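Local coordinates for GDSL-like Lipase/Acylhydrolase family protein (Neisseria meningitidis, PDB 4K7J) that probably removes O-linked acetyl groups from peptidoglycan as an esterase of the SGNH (GDSL-like) hydrolase family, at residues K75-T80 and D366-L371. Residues are numbered along the deposited sequence; the frame is centred on the assembly and turned at random.
Sequences KRLQKT and DSLEEL
E369 accepts one clear hydrogen bond and takes part in a salt-bridge network with R76 and D366. T80 OG1 donates to E369 OE2 over 2.8 Å, the two side chains meeting tip to tip, and the hydroxyl lies 57° out of the carboxylate plane. The R76-E369 pairing is looser. R76 NE stands 3.3 Å from E369 OE2 and R76 NH2 3.4 Å from E369 OE1; both hydrogen bonds are long and weak, the N-H...O angle at NE being only 121°. The R76 guanidinium edge faces D366 OD1 in a salt bridge, but the R76 NH2 to D366 OD1 separation is implausibly short and doubtful. R76 has two deposited conformers, so its geometry with both acids holds for the one given. Apolar contact is slight: L77 CD1 and L368 CD1 come to 4.4 Å, while L77 CD2 lies beside the E369 carboxylate. The segment axes run 11.1 Å apart at closest, at 29°, consistent with polar side chains bridging the gap. Thus, in this alpha/beta SGNH-type fold, a mainly polar network joins helix 68-81 to the roughly parallel C-terminal helix 354-373, where R76 and L77 also touch A365 and L368 packs on strand 28-30, an outermost strand of the mixed sheet.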
loop_
_atom_site.group_PDB
_atom_site.type_symbol
_atom_site.label_atom_id
_atom_site.label_comp_id
_atom_site.label_asym_id
_atom_site.label_seq_id
_atom_site.Cartn_x
_atom_site.Cartn_y
_atom_site.Cartn_z
ATOM N N LYS A 75 5.657 2.137 -11.972
ATOM C CA LYS A 75 6.166 2.593 -13.270
ATOM C C LYS A 75 6.043 1.511 -14.336
ATOM O O LYS A 75 5.712 1.789 -15.489
ATOM C CB LYS A 75 7.612 3.063 -13.156
ATOM C CG LYS A 75 7.802 4.270 -12.235
ATOM C CD LYS A 75 7.132 5.520 -12.794
ATOM C CE LYS A 75 7.228 6.683 -11.806
ATOM N NZ LYS A 75 8.640 6.846 -11.344
ATOM N N ARG A 76 6.313 0.273 -13.950
ATOM C CA ARG A 76 6.264 -0.830 -14.892
ATOM C C ARG A 76 4.842 -1.086 -15.385
ATOM O O ARG A 76 4.585 -1.109 -16.593
ATOM C CB ARG A 76 6.830 -2.089 -14.250
ATOM C CG ARG A 76 6.524 -3.345 -15.025
ATOM C CD ARG A 76 7.489 -3.558 -16.176
ATOM N NE ARG A 76 7.433 -4.939 -16.635
ATOM C CZ ARG A 76 8.177 -5.921 -16.138
ATOM N NH1 ARG A 76 9.045 -5.689 -15.153
ATOM N NH2 ARG A 76 8.050 -7.142 -16.629
ATOM N N LEU A 77 3.912 -1.271 -14.454
ATOM C CA LEU A 77 2.535 -1.596 -14.840
ATOM C C LEU A 77 1.782 -0.427 -15.494
ATOM O O LEU A 77 0.818 -0.649 -16.234
ATOM C CB LEU A 77 1.740 -2.146 -13.654
ATOM C CG LEU A 77 2.339 -3.357 -12.931
ATOM C CD1 LEU A 77 1.392 -3.798 -11.838
ATOM C CD2 LEU A 77 2.661 -4.525 -13.885
ATOM N N GLN A 78 2.210 0.805 -15.217
ATOM C CA GLN A 78 1.618 1.983 -15.863
ATOM C C GLN A 78 2.027 2.089 -17.336
ATOM O O GLN A 78 1.234 2.505 -18.181
ATOM C CB GLN A 78 1.917 3.280 -15.079
ATOM C CG GLN A 78 0.942 3.487 -13.902
ATOM C CD GLN A 78 1.194 4.743 -13.075
ATOM O OE1 GLN A 78 2.272 5.309 -13.096
ATOM N NE2 GLN A 78 0.185 5.170 -12.333
ATOM N N LYS A 79 3.260 1.699 -17.641
ATOM C CA LYS A 79 3.716 1.625 -19.026
ATOM C C LYS A 79 2.958 0.535 -19.786
ATOM O O LYS A 79 2.545 0.718 -20.925
ATOM C CB LYS A 79 5.226 1.355 -19.069
ATOM C CG LYS A 79 6.057 2.587 -18.772
ATOM C CD LYS A 79 5.845 3.638 -19.874
ATOM C CE LYS A 79 6.757 4.848 -19.699
ATOM N NZ LYS A 79 6.212 5.856 -18.745
ATOM N N THR A 80 2.747 -0.592 -19.123
ATOM C CA THR A 80 2.077 -1.725 -19.726
ATOM C C THR A 80 0.583 -1.482 -19.956
ATOM O O THR A 80 0.045 -1.849 -21.000
ATOM C CB THR A 80 2.259 -2.986 -18.848
ATOM O OG1 THR A 80 3.658 -3.285 -18.719
ATOM C CG2 THR A 80 1.538 -4.182 -19.455
ATOM N N ASP A 366 6.566 -8.751 -13.574
ATOM C CA ASP A 366 6.726 -9.877 -14.504
ATOM C C ASP A 366 5.686 -10.955 -14.242
ATOM O O ASP A 366 4.971 -11.366 -15.154
ATOM C CB ASP A 366 8.103 -10.529 -14.349
ATOM C CG ASP A 366 9.221 -9.709 -14.958
ATOM O OD1 ASP A 366 8.930 -8.853 -15.810
ATOM O OD2 ASP A 366 10.394 -9.938 -14.586
ATOM N N SER A 367 5.624 -11.412 -12.992
ATOM C CA SER A 367 4.692 -12.462 -12.590
ATOM C C SER A 367 3.223 -12.107 -12.878
ATOM O O SER A 367 2.438 -12.960 -13.302
ATOM C CB SER A 367 4.880 -12.805 -11.104
ATOM O OG SER A 367 6.229 -13.180 -10.812
ATOM N N LEU A 368 2.854 -10.846 -12.666
ATOM C CA LEU A 368 1.462 -10.433 -12.833
ATOM C C LEU A 368 1.096 -10.312 -14.306
ATOM O O LEU A 368 -0.000 -10.696 -14.718
ATOM C CB LEU A 368 1.188 -9.115 -12.105
ATOM C CG LEU A 368 1.282 -9.166 -10.579
ATOM C CD1 LEU A 368 1.257 -7.768 -9.984
ATOM C CD2 LEU A 368 0.164 -10.014 -10.014
ATOM N N GLU A 369 2.015 -9.779 -15.105
ATOM C CA GLU A 369 1.762 -9.641 -16.535
ATOM C C GLU A 369 1.613 -11.017 -17.196
ATOM O O GLU A 369 0.776 -11.198 -18.091
ATOM C CB GLU A 369 2.853 -8.800 -17.209
ATOM C CG GLU A 369 2.791 -7.315 -16.846
ATOM C CD GLU A 369 4.032 -6.539 -17.286
ATOM O OE1 GLU A 369 4.897 -7.119 -17.982
ATOM O OE2 GLU A 369 4.148 -5.346 -16.929
ATOM N N GLU A 370 2.401 -11.985 -16.730
ATOM C CA GLU A 370 2.307 -13.357 -17.224
ATOM C C GLU A 370 0.930 -13.906 -16.946
ATOM O O GLU A 370 0.334 -14.582 -17.789
ATOM C CB GLU A 370 3.313 -14.265 -16.522
ATOM C CG GLU A 370 4.751 -14.099 -16.952
ATOM C CD GLU A 370 5.653 -15.156 -16.333
ATOM O OE1 GLU A 370 5.112 -16.121 -15.751
ATOM O OE2 GLU A 370 6.895 -15.020 -16.418
ATOM N N LEU A 371 0.441 -13.617 -15.744
ATOM C CA LEU A 371 -0.817 -14.169 -15.274
ATOM C C LEU A 371 -1.942 -13.648 -16.140
ATOM O O LEU A 371 -2.853 -14.386 -16.518
ATOM C CB LEU A 371 -1.053 -13.792 -13.803
ATOM C CG LEU A 371 -2.366 -14.259 -13.155
ATOM C CD1 LEU A 371 -2.490 -15.773 -13.144
ATOM C CD2 LEU A 371 -2.496 -13.717 -11.740
#